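Local coordinates for protein quinone oxidoreductase 1 (Escherichia coli, PDB 1QOR) that catalyses the one-electron reduction of quinones to semiquinones with NADPH as the electron donor, working as a homodimer, at residues N41-D44 and T45-S49; L126-Y129 and Y130-K134; P264-Q267 and G268-T272. All coordinates share one frame; numbering follows the deposited sequence.

Contact 1: N41-D44 and T45-S49. With NDP (NADPH dihydro-nicotinamide-adenine-dinucleotide phosphate), chain D.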
loop_
_atom_site.group_PDB
_atom_site.type_symbol
_atom_site.label_atom_id
_atom_site.label_comp_id
_atom_site.label_asym_id
_atom_site.label_seq_id
_atom_site.Cartn_x
_atom_site.Cartn_y
_atom_site.Cartn_z
ATOM N N ASN A 41 5.662 13.034 -22.614
ATOM C CA ASN A 41 5.592 12.254 -21.383
ATOM C C ASN A 41 5.061 10.882 -21.707
ATOM O O ASN A 41 4.218 10.725 -22.625
ATOM C CB ASN A 41 4.725 12.975 -20.351
ATOM C CG ASN A 41 5.422 14.185 -19.765
ATOM O OD1 ASN A 41 6.323 14.055 -18.943
ATOM N ND2 ASN A 41 5.002 15.375 -20.167
ATOM N N PHE A 42 5.520 9.882 -20.959
ATOM C CA PHE A 42 5.078 8.535 -21.267
ATOM C C PHE A 42 3.550 8.394 -21.158
ATOM O O PHE A 42 2.953 7.664 -21.937
ATOM C CB PHE A 42 5.828 7.480 -20.442
ATOM C CG PHE A 42 6.060 6.198 -21.195
ATOM C CD1 PHE A 42 5.046 5.238 -21.306
ATOM C CD2 PHE A 42 7.264 5.979 -21.842
ATOM C CE1 PHE A 42 5.235 4.096 -22.051
ATOM C CE2 PHE A 42 7.483 4.834 -22.598
ATOM C CZ PHE A 42 6.483 3.890 -22.715
ATOM N N ILE A 43 2.907 9.111 -20.238
ATOM C CA ILE A 43 1.446 9.031 -20.145
ATOM C C ILE A 43 0.782 9.429 -21.499
ATOM O O ILE A 43 -0.304 8.930 -21.833
ATOM C CB ILE A 43 0.900 9.886 -18.973
ATOM C CG1 ILE A 43 -0.614 9.666 -18.785
ATOM C CG2 ILE A 43 1.240 11.378 -19.176
ATOM C CD1 ILE A 43 -1.179 10.346 -17.518
ATOM N N ASP A 44 1.476 10.231 -22.319
ATOM C CA ASP A 44 0.919 10.632 -23.616
ATOM C C ASP A 44 0.634 9.378 -24.449
ATOM O O ASP A 44 -0.358 9.332 -25.205
ATOM C CB ASP A 44 1.866 11.559 -24.400
ATOM C CG ASP A 44 2.207 12.842 -23.654
ATOM O OD1 ASP A 44 1.507 13.208 -22.681
ATOM O OD2 ASP A 44 3.189 13.500 -24.061
ATOM N N THR A 45 1.500 8.373 -24.334
ATOM C CA THR A 45 1.286 7.140 -25.086
ATOM C C THR A 45 0.120 6.270 -24.481
ATOM O O THR A 45 -0.484 5.462 -25.188
ATOM C CB THR A 45 2.590 6.254 -25.177
ATOM O OG1 THR A 45 2.922 5.743 -23.871
ATOM C CG2 THR A 45 3.784 7.035 -25.760
ATOM N N TYR A 46 -0.138 6.370 -23.182
ATOM C CA TYR A 46 -1.214 5.584 -22.572
ATOM C C TYR A 46 -2.579 6.098 -23.133
ATOM O O TYR A 46 -3.518 5.308 -23.426
ATOM C CB TYR A 46 -1.232 5.761 -21.053
ATOM C CG TYR A 46 0.015 5.339 -20.312
ATOM C CD1 TYR A 46 0.892 4.376 -20.832
ATOM C CD2 TYR A 46 0.346 5.944 -19.086
ATOM C CE1 TYR A 46 2.082 4.039 -20.146
ATOM C CE2 TYR A 46 1.521 5.617 -18.392
ATOM C CZ TYR A 46 2.389 4.670 -18.925
ATOM O OH TYR A 46 3.571 4.400 -18.250
ATOM N N ILE A 47 -2.690 7.422 -23.227
ATOM C CA ILE A 47 -3.876 8.066 -23.738
ATOM C C ILE A 47 -4.079 7.763 -25.230
ATOM O O ILE A 47 -5.147 7.274 -25.636
ATOM C CB ILE A 47 -3.795 9.563 -23.419
ATOM C CG1 ILE A 47 -3.999 9.743 -21.925
ATOM C CG2 ILE A 47 -4.828 10.385 -24.180
ATOM C CD1 ILE A 47 -3.624 11.092 -21.506
ATOM N N ARG A 48 -3.029 7.927 -26.021
ATOM C CA ARG A 48 -3.096 7.650 -27.447
ATOM C C ARG A 48 -3.465 6.184 -27.740
ATOM O O ARG A 48 -4.246 5.909 -28.642
ATOM C CB ARG A 48 -1.730 7.962 -28.075
ATOM C CG ARG A 48 -1.664 7.962 -29.595
ATOM C CD ARG A 48 -0.951 6.748 -30.089
ATOM N NE ARG A 48 0.403 6.728 -29.613
ATOM C CZ ARG A 48 1.104 5.669 -29.199
ATOM N NH1 ARG A 48 0.631 4.442 -29.181
ATOM N NH2 ARG A 48 2.307 5.884 -28.731
ATOM N N SER A 49 -2.878 5.240 -26.998
ATOM C CA SER A 49 -3.108 3.816 -27.225
ATOM C C SER A 49 -4.439 3.319 -26.649
ATOM O O SER A 49 -4.907 2.247 -27.025
ATOM C CB SER A 49 -1.939 2.975 -26.649
ATOM O OG SER A 49 -2.032 2.906 -25.241
HETATM P PA NDP D . 11.088 7.499 -19.852
HETATM O O1A NDP D . 11.795 8.575 -20.593
HETATM O O2A NDP D . 11.623 7.079 -18.529
HETATM O O5B NDP D . 10.849 6.267 -20.762
HETATM C C5B NDP D . 10.421 5.022 -20.275
HETATM C C4B NDP D . 11.624 4.171 -20.005
HETATM O O4B NDP D . 11.061 3.087 -19.278
HETATM C C3B NDP D . 12.322 3.529 -21.212
HETATM O O3B NDP D . 13.285 4.462 -21.770
HETATM C C2B NDP D . 12.812 2.206 -20.643
HETATM O O2B NDP D . 14.142 2.392 -20.175
HETATM C C1B NDP D . 11.791 1.884 -19.466
HETATM N N9A NDP D . 11.073 0.682 -19.917
HETATM C C8A NDP D . 11.111 -0.539 -19.383
HETATM N N7A NDP D . 10.358 -1.375 -20.108
HETATM C C5A NDP D . 9.874 -0.632 -21.078
HETATM C C6A NDP D . 9.054 -1.088 -22.102
HETATM N N6A NDP D . 8.656 -2.350 -22.204
HETATM N N1A NDP D . 8.690 -0.172 -23.000
HETATM C C2A NDP D . 9.086 1.130 -22.935
HETATM N N3A NDP D . 9.879 1.555 -21.949
HETATM C C4A NDP D . 10.294 0.663 -21.002
HETATM O O3 NDP D . 9.659 8.144 -19.587
HETATM P PN NDP D . 9.090 9.305 -18.679
HETATM O O1N NDP D . 10.175 10.001 -17.897
HETATM O O2N NDP D . 8.136 10.135 -19.507
HETATM O O5D NDP D . 8.185 8.390 -17.652
HETATM C C5D NDP D . 8.688 7.333 -16.847
HETATM C C4D NDP D . 7.577 6.576 -16.198
HETATM O O4D NDP D . 6.960 7.376 -15.165
HETATM C C3D NDP D . 6.464 6.179 -17.161
HETATM O O3D NDP D . 6.018 4.850 -16.871
HETATM C C2D NDP D . 5.381 7.230 -16.834
HETATM O O2D NDP D . 4.099 6.789 -17.202
HETATM C C1D NDP D . 5.487 7.382 -15.344
HETATM N N1N NDP D . 5.137 8.664 -14.675
HETATM C C2N NDP D . 4.326 8.648 -13.568
HETATM C C3N NDP D . 4.023 9.851 -12.956
HETATM C C7N NDP D . 3.159 9.887 -11.702
HETATM O O7N NDP D . 2.922 10.943 -11.126
HETATM N N7N NDP D . 2.713 8.714 -11.307
HETATM C C4N NDP D . 4.521 11.055 -13.426
HETATM C C5N NDP D . 5.350 11.052 -14.556
HETATM C C6N NDP D . 5.642 9.848 -15.174
HETATM P P2B NDP D . 15.221 1.125 -20.133
HETATM O O1X NDP D . 16.365 1.644 -19.353
HETATM O O2X NDP D . 14.517 0.026 -19.461
HETATM O O3X NDP D . 15.493 0.863 -21.560
#

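Contact 2: L126-Y129 and Y130-K134. With NDP (NADPH dihydro-nicotinamide-adenine-dinucleotide phosphate), chain D.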
loop_
_atom_site.group_PDB
_atom_site.type_symbol
_atom_site.label_atom_id
_atom_site.label_comp_id
_atom_site.label_asym_id
_atom_site.label_seq_id
_atom_site.Cartn_x
_atom_site.Cartn_y
_atom_site.Cartn_z
ATOM N N LEU A 126 8.262 17.729 -10.867
ATOM C CA LEU A 126 7.222 17.774 -9.820
ATOM C C LEU A 126 6.982 16.326 -9.346
ATOM O O LEU A 126 6.712 16.065 -8.147
ATOM C CB LEU A 126 5.938 18.372 -10.401
ATOM C CG LEU A 126 5.989 19.869 -10.784
ATOM C CD1 LEU A 126 4.646 20.243 -11.333
ATOM C CD2 LEU A 126 6.255 20.763 -9.583
ATOM N N THR A 127 7.051 15.383 -10.286
ATOM C CA THR A 127 6.908 13.980 -9.940
ATOM C C THR A 127 8.072 13.535 -9.020
ATOM O O THR A 127 7.860 12.942 -7.957
ATOM C CB THR A 127 6.946 13.130 -11.189
ATOM O OG1 THR A 127 5.910 13.577 -12.057
ATOM C CG2 THR A 127 6.724 11.665 -10.858
ATOM N N VAL A 128 9.303 13.897 -9.386
ATOM C CA VAL A 128 10.434 13.484 -8.561
ATOM C C VAL A 128 10.309 14.122 -7.193
ATOM O O VAL A 128 10.561 13.482 -6.170
ATOM C CB VAL A 128 11.797 13.797 -9.231
ATOM C CG1 VAL A 128 12.933 13.704 -8.214
ATOM C CG2 VAL A 128 12.020 12.831 -10.379
ATOM N N TYR A 129 9.861 15.366 -7.162
ATOM C CA TYR A 129 9.715 16.026 -5.890
ATOM C C TYR A 129 8.717 15.308 -4.959
ATOM O O TYR A 129 9.059 15.024 -3.793
ATOM C CB TYR A 129 9.304 17.494 -6.090
ATOM C CG TYR A 129 8.942 18.208 -4.801
ATOM C CD1 TYR A 129 9.927 18.661 -3.929
ATOM C CD2 TYR A 129 7.598 18.426 -4.455
ATOM C CE1 TYR A 129 9.607 19.309 -2.774
ATOM C CE2 TYR A 129 7.254 19.088 -3.284
ATOM C CZ TYR A 129 8.269 19.529 -2.467
ATOM O OH TYR A 129 7.952 20.295 -1.384
ATOM N N TYR A 130 7.485 15.031 -5.410
ATOM C CA TYR A 130 6.556 14.401 -4.456
ATOM C C TYR A 130 6.987 12.969 -4.137
ATOM O O TYR A 130 6.879 12.514 -3.000
ATOM C CB TYR A 130 5.070 14.493 -4.882
ATOM C CG TYR A 130 4.604 13.411 -5.837
ATOM C CD1 TYR A 130 4.387 12.102 -5.407
ATOM C CD2 TYR A 130 4.345 13.711 -7.173
ATOM C CE1 TYR A 130 3.909 11.111 -6.320
ATOM C CE2 TYR A 130 3.886 12.748 -8.065
ATOM C CZ TYR A 130 3.663 11.450 -7.645
ATOM O OH TYR A 130 3.186 10.513 -8.578
ATOM N N LEU A 131 7.501 12.261 -5.127
ATOM C CA LEU A 131 7.984 10.911 -4.879
ATOM C C LEU A 131 9.056 10.784 -3.766
ATOM O O LEU A 131 8.916 9.962 -2.874
ATOM C CB LEU A 131 8.553 10.336 -6.163
ATOM C CG LEU A 131 7.583 9.853 -7.236
ATOM C CD1 LEU A 131 8.390 9.314 -8.414
ATOM C CD2 LEU A 131 6.676 8.772 -6.670
ATOM N N LEU A 132 10.084 11.635 -3.787
ATOM C CA LEU A 132 11.212 11.570 -2.835
ATOM C C LEU A 132 11.041 12.350 -1.544
ATOM O O LEU A 132 11.819 12.170 -0.572
ATOM C CB LEU A 132 12.487 12.066 -3.523
ATOM C CG LEU A 132 12.900 11.361 -4.820
ATOM C CD1 LEU A 132 14.294 11.805 -5.247
ATOM C CD2 LEU A 132 12.916 9.881 -4.597
ATOM N N ARG A 133 10.078 13.271 -1.560
ATOM C CA ARG A 133 9.825 14.102 -0.413
ATOM C C ARG A 133 8.461 13.877 0.235
ATOM O O ARG A 133 8.330 14.114 1.416
ATOM C CB ARG A 133 9.960 15.574 -0.811
ATOM C CG ARG A 133 11.213 15.912 -1.702
ATOM C CD ARG A 133 12.439 16.174 -0.850
ATOM N NE ARG A 133 12.908 14.929 -0.286
ATOM C CZ ARG A 133 13.410 14.758 0.939
ATOM N NH1 ARG A 133 13.547 15.788 1.782
ATOM N NH2 ARG A 133 13.673 13.514 1.334
ATOM N N LYS A 134 7.461 13.390 -0.490
ATOM C CA LYS A 134 6.132 13.229 0.107
ATOM C C LYS A 134 5.641 11.796 0.229
ATOM O O LYS A 134 5.166 11.390 1.280
ATOM C CB LYS A 134 5.082 14.007 -0.695
ATOM C CG LYS A 134 5.393 15.460 -0.986
ATOM C CD LYS A 134 5.593 16.244 0.272
ATOM C CE LYS A 134 5.336 17.746 0.024
ATOM N NZ LYS A 134 5.940 18.587 1.120
HETATM P PA NDP D . 11.088 7.499 -19.852
HETATM O O1A NDP D . 11.795 8.575 -20.593
HETATM O O2A NDP D . 11.623 7.079 -18.529
HETATM O O5B NDP D . 10.849 6.267 -20.762
HETATM C C5B NDP D . 10.421 5.022 -20.275
HETATM C C4B NDP D . 11.624 4.171 -20.005
HETATM O O4B NDP D . 11.061 3.087 -19.278
HETATM C C3B NDP D . 12.322 3.529 -21.212
HETATM O O3B NDP D . 13.285 4.462 -21.770
HETATM C C2B NDP D . 12.812 2.206 -20.643
HETATM O O2B NDP D . 14.142 2.392 -20.175
HETATM C C1B NDP D . 11.791 1.884 -19.466
HETATM N N9A NDP D . 11.073 0.682 -19.917
HETATM C C8A NDP D . 11.111 -0.539 -19.383
HETATM N N7A NDP D . 10.358 -1.375 -20.108
HETATM C C5A NDP D . 9.874 -0.632 -21.078
HETATM C C6A NDP D . 9.054 -1.088 -22.102
HETATM N N6A NDP D . 8.656 -2.350 -22.204
HETATM N N1A NDP D . 8.690 -0.172 -23.000
HETATM C C2A NDP D . 9.086 1.130 -22.935
HETATM N N3A NDP D . 9.879 1.555 -21.949
HETATM C C4A NDP D . 10.294 0.663 -21.002
HETATM O O3 NDP D . 9.659 8.144 -19.587
HETATM P PN NDP D . 9.090 9.305 -18.679
HETATM O O1N NDP D . 10.175 10.001 -17.897
HETATM O O2N NDP D . 8.136 10.135 -19.507
HETATM O O5D NDP D . 8.185 8.390 -17.652
HETATM C C5D NDP D . 8.688 7.333 -16.847
HETATM C C4D NDP D . 7.577 6.576 -16.198
HETATM O O4D NDP D . 6.960 7.376 -15.165
HETATM C C3D NDP D . 6.464 6.179 -17.161
HETATM O O3D NDP D . 6.018 4.850 -16.871
HETATM C C2D NDP D . 5.381 7.230 -16.834
HETATM O O2D NDP D . 4.099 6.789 -17.202
HETATM C C1D NDP D . 5.487 7.382 -15.344
HETATM N N1N NDP D . 5.137 8.664 -14.675
HETATM C C2N NDP D . 4.326 8.648 -13.568
HETATM C C3N NDP D . 4.023 9.851 -12.956
HETATM C C7N NDP D . 3.159 9.887 -11.702
HETATM O O7N NDP D . 2.922 10.943 -11.126
HETATM N N7N NDP D . 2.713 8.714 -11.307
HETATM C C4N NDP D . 4.521 11.055 -13.426
HETATM C C5N NDP D . 5.350 11.052 -14.556
HETATM C C6N NDP D . 5.642 9.848 -15.174
HETATM P P2B NDP D . 15.221 1.125 -20.133
HETATM O O1X NDP D . 16.365 1.644 -19.353
HETATM O O2X NDP D . 14.517 0.026 -19.461
HETATM O O3X NDP D . 15.493 0.863 -21.560
HETATM O O HOH W 1 5.021 21.463 -0.528
#

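Contact 3: P264-Q267 and G268-T272. With NDP (NADPH dihydro-nicotinamide-adenine-dinucleotide phosphate), chain D.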
loop_
_atom_site.group_PDB
_atom_site.type_symbol
_atom_site.label_atom_id
_atom_site.label_comp_id
_atom_site.label_asym_id
_atom_site.label_seq_id
_atom_site.Cartn_x
_atom_site.Cartn_y
_atom_site.Cartn_z
ATOM N N PRO A 264 0.537 6.142 -6.949
ATOM C CA PRO A 264 0.287 7.587 -7.035
ATOM C C PRO A 264 0.288 8.211 -8.439
ATOM O O PRO A 264 0.767 7.622 -9.419
ATOM C CB PRO A 264 1.432 8.157 -6.191
ATOM C CG PRO A 264 2.584 7.285 -6.643
ATOM C CD PRO A 264 1.981 5.877 -6.728
ATOM N N SER A 265 -0.263 9.419 -8.504
ATOM C CA SER A 265 -0.297 10.190 -9.729
ATOM C C SER A 265 -0.064 11.628 -9.269
ATOM O O SER A 265 -0.190 11.946 -8.079
ATOM C CB SER A 265 -1.636 10.036 -10.475
ATOM O OG SER A 265 -2.647 10.768 -9.816
ATOM N N LEU A 266 0.346 12.474 -10.206
ATOM C CA LEU A 266 0.591 13.884 -9.934
ATOM C C LEU A 266 -0.645 14.576 -9.360
ATOM O O LEU A 266 -0.514 15.445 -8.460
ATOM C CB LEU A 266 0.980 14.593 -11.230
ATOM C CG LEU A 266 2.277 15.395 -11.251
ATOM C CD1 LEU A 266 2.143 16.493 -12.285
ATOM C CD2 LEU A 266 2.572 16.005 -9.915
ATOM N N GLN A 267 -1.825 14.239 -9.896
ATOM C CA GLN A 267 -3.074 14.832 -9.426
ATOM C C GLN A 267 -3.329 14.538 -7.958
ATOM O O GLN A 267 -4.001 15.323 -7.299
ATOM C CB GLN A 267 -4.280 14.301 -10.178
ATOM C CG GLN A 267 -4.149 14.301 -11.641
ATOM C CD GLN A 267 -3.445 13.061 -12.126
ATOM O OE1 GLN A 267 -2.295 13.134 -12.629
ATOM N NE2 GLN A 267 -4.111 11.895 -11.977
ATOM N N GLY A 268 -2.886 13.383 -7.461
ATOM C CA GLY A 268 -3.107 13.075 -6.064
ATOM C C GLY A 268 -2.243 13.880 -5.097
ATOM O O GLY A 268 -2.545 13.936 -3.896
ATOM N N TYR A 269 -1.191 14.523 -5.603
ATOM C CA TYR A 269 -0.250 15.256 -4.748
ATOM C C TYR A 269 -0.134 16.764 -4.985
ATOM O O TYR A 269 0.130 17.513 -4.043
ATOM C CB TYR A 269 1.140 14.626 -4.870
ATOM C CG TYR A 269 1.320 13.336 -4.090
ATOM C CD1 TYR A 269 0.866 12.092 -4.601
ATOM C CD2 TYR A 269 1.933 13.355 -2.848
ATOM C CE1 TYR A 269 1.026 10.917 -3.873
ATOM C CE2 TYR A 269 2.105 12.178 -2.107
ATOM C CZ TYR A 269 1.649 10.981 -2.614
ATOM O OH TYR A 269 1.781 9.892 -1.814
ATOM N N ILE A 270 -0.245 17.194 -6.238
ATOM C CA ILE A 270 -0.172 18.615 -6.585
ATOM C C ILE A 270 -1.623 19.006 -6.959
ATOM O O ILE A 270 -2.044 18.902 -8.103
ATOM C CB ILE A 270 0.808 18.859 -7.783
ATOM C CG1 ILE A 270 2.214 18.296 -7.466
ATOM C CG2 ILE A 270 0.883 20.376 -8.096
ATOM C CD1 ILE A 270 2.839 18.801 -6.217
ATOM N N THR A 271 -2.361 19.455 -5.964
ATOM C CA THR A 271 -3.768 19.753 -6.111
ATOM C C THR A 271 -4.156 21.218 -5.977
ATOM O O THR A 271 -5.127 21.650 -6.582
ATOM C CB THR A 271 -4.591 18.905 -5.075
ATOM O OG1 THR A 271 -4.388 19.420 -3.745
ATOM C CG2 THR A 271 -4.116 17.433 -5.076
ATOM N N THR A 272 -3.443 21.974 -5.158
ATOM C CA THR A 272 -3.752 23.385 -4.987
ATOM C C THR A 272 -2.645 24.266 -5.590
ATOM O O THR A 272 -1.564 23.777 -5.956
ATOM C CB THR A 272 -3.894 23.727 -3.514
ATOM O OG1 THR A 272 -2.617 23.593 -2.882
ATOM C CG2 THR A 272 -4.847 22.770 -2.838
HETATM P PA NDP D . 11.088 7.499 -19.852
HETATM O O1A NDP D . 11.795 8.575 -20.593
HETATM O O2A NDP D . 11.623 7.079 -18.529
HETATM O O5B NDP D . 10.849 6.267 -20.762
HETATM C C5B NDP D . 10.421 5.022 -20.275
HETATM C C4B NDP D . 11.624 4.171 -20.005
HETATM O O4B NDP D . 11.061 3.087 -19.278
HETATM C C3B NDP D . 12.322 3.529 -21.212
HETATM O O3B NDP D . 13.285 4.462 -21.770
HETATM C C2B NDP D . 12.812 2.206 -20.643
HETATM O O2B NDP D . 14.142 2.392 -20.175
HETATM C C1B NDP D . 11.791 1.884 -19.466
HETATM N N9A NDP D . 11.073 0.682 -19.917
HETATM C C8A NDP D . 11.111 -0.539 -19.383
HETATM N N7A NDP D . 10.358 -1.375 -20.108
HETATM C C5A NDP D . 9.874 -0.632 -21.078
HETATM C C6A NDP D . 9.054 -1.088 -22.102
HETATM N N6A NDP D . 8.656 -2.350 -22.204
HETATM N N1A NDP D . 8.690 -0.172 -23.000
HETATM C C2A NDP D . 9.086 1.130 -22.935
HETATM N N3A NDP D . 9.879 1.555 -21.949
HETATM C C4A NDP D . 10.294 0.663 -21.002
HETATM O O3 NDP D . 9.659 8.144 -19.587
HETATM P PN NDP D . 9.090 9.305 -18.679
HETATM O O1N NDP D . 10.175 10.001 -17.897
HETATM O O2N NDP D . 8.136 10.135 -19.507
HETATM O O5D NDP D . 8.185 8.390 -17.652
HETATM C C5D NDP D . 8.688 7.333 -16.847
HETATM C C4D NDP D . 7.577 6.576 -16.198
HETATM O O4D NDP D . 6.960 7.376 -15.165
HETATM C C3D NDP D . 6.464 6.179 -17.161
HETATM O O3D NDP D . 6.018 4.850 -16.871
HETATM C C2D NDP D . 5.381 7.230 -16.834
HETATM O O2D NDP D . 4.099 6.789 -17.202
HETATM C C1D NDP D . 5.487 7.382 -15.344
HETATM N N1N NDP D . 5.137 8.664 -14.675
HETATM C C2N NDP D . 4.326 8.648 -13.568
HETATM C C3N NDP D . 4.023 9.851 -12.956
HETATM C C7N NDP D . 3.159 9.887 -11.702
HETATM O O7N NDP D . 2.922 10.943 -11.126
HETATM N N7N NDP D . 2.713 8.714 -11.307
HETATM C C4N NDP D . 4.521 11.055 -13.426
HETATM C C5N NDP D . 5.350 11.052 -14.556
HETATM C C6N NDP D . 5.642 9.848 -15.174
HETATM P P2B NDP D . 15.221 1.125 -20.133
HETATM O O1X NDP D . 16.365 1.644 -19.353
HETATM O O2X NDP D . 14.517 0.026 -19.461
HETATM O O3X NDP D . 15.493 0.863 -21.560
#

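Contact 1: N41-D44 and T45-S49
Phe-42 and Tyr-46, one turn apart at the start of helix 42-49, have side chains that cross at about a right angle, CE1 of Tyr-46 reaching the edge of the Phe-42 ring 3.4 Å from its CD1; the ring planes are oblique, at 56°. Both residues hold NADPH. The backbone N of Phe-42 donates to the nicotinamide-side phosphate oxygen O2N at 3.0 Å, and the OH of Tyr-46 donates to the ribose hydroxyl O2D at 2.7 Å. CZ of Phe-42 reaches the adenine, 3.8 Å from C2A. This first turn belongs to the GroES-like domain of the zinc-containing alcohol dehydrogenase family. Over one face of the Tyr-46 ring, above its centre, lies Phe-42 O, gripped twice by Thr-45. Thr-45 N donates to Phe-42 O from above the carbonyl plane, and Thr-45 OG1, set between backbone N and carbonyl carbon (chi1 68°), donates to the same O in that plane at 2.7 Å. Ile-43 lays CG1 against CD2 of Tyr-46, 3.9 Å away. At the helix start, Asn-41 N donates to Asp-44 OD2 (2.9 Å) from above the carboxylate plane, and Tyr-95 also bonds this oxygen. Farther out, Arg-48 forms a salt bridge with Glu-315.

Contact 2: L126-Y129 and Y130-K134
Residues 126-129 and 130-134 are consecutive turns of helix 115-135, joined by backbone bonds from Tyr-130 N to Leu-126 O, Leu-131 N to Thr-127 O and Leu-132 N to Val-128 O, all close to straight. The next, from Arg-133 N to Tyr-129 O, has an N-H...O angle of 137° as the helix widens into a pi-type turn at 131-134. On the cofactor side, Thr-127 and Leu-131 point the same way, CG2 of Thr-127 lying 3.8 Å from CD1 of Leu-131. OG1 of Thr-127, hydrogen-bonded to Leu-123 O, comes within 3.2 Å of the nicotinamide C4N, the carbon that carries the hydride in NADPH. The Tyr-130 ring leaves the helix with CG between backbone N and carbonyl carbon (chi1 84°), which lays one face over Thr-127 O and carries OH to the carboxamide O7N, 2.6 Å away and near the ring plane. On another side of the helix, Val-128 CG1 and Leu-132 CD1 pack at 3.8 Å. Tyr-129 crosses Arg-133 at about a right angle, CD1 of the tyrosine being 3.8 Å from CG of the arginine, while NE and NH2 of Arg-133 both grip Leu-132 O from one face of its plane. With a phenylalanine in place of Tyr-130, the carboxamide oxygen would probably lose this hydroxyl donor, leaving the amide held from fewer sides. The bond to O7N probably limits rotation of the carboxamide, consistent with keeping the nicotinamide beside Thr-127.

Contact 3: P264-Q267 and G268-T272
Tyr-269 turns its ring so that Ser-265 O lies at the edge, near the ring plane and 3.6 Å from CD1, while Pro-264 CB meets CE1 obliquely at 3.6 Å. The ring thus meets a backbone carbonyl at its edge and the proline side chain obliquely, just before the short helix 266-269. Leu-266 and Ile-270 cross at a slant on another side of the turn, and here packing is tight, with CD2 of Leu-266 only 3.4 Å from CG1 of Ile-270. Ile-270 has CG1 anti to its carbonyl carbon (chi1 -56°), which brings that branch toward Leu-266. One carbonyl fastens the turn: Leu-266 O takes Ile-270 N almost head-on at 2.8 Å and Tyr-269 N from above its plane at 3.1 Å. Gly-268 N adds a weak bond to Ser-265 O. Before the turn, Pro-264 O accepts from the carboxamide N7N of NADPH at 2.9 Å, and Leu-266 N lies 3.1 Å from O7N, so the backbone borders both arms of the amide. Ser-265 N donates to Ser-258 OG of the second subunit. The turn follows strand 260-262, the last in the parallel sheet of the Rossmann fold, and leads into helix 273-288, which Thr-272 N-caps; helix 115-135 covers it through Tyr-130, stacked on Tyr-269.

All three contacts touch the same NADPH. Contact 1 holds its phosphate and nicotinamide ribose from the GroES-like domain, whereas contacts 2 and 3 share the carboxamide: Tyr-130 donates to its oxygen, and Pro-264 O accepts from its nitrogen. Contacts 2 and 3 touch directly, their centres about 10 Å apart: CD1 of Tyr-130 lies 3.6 Å from CG of Tyr-269, and CB of Lys-134 lies 3.8 Å from CE2 of Tyr-269. Contact 1 touches neither; its nearest atoms are about 7 Å from contact 2 and about 6 Å from contact 3, with about 21 and 18 Å between centres. The cofactor therefore bridges contact 1 to the touching pair of contacts 2 and 3.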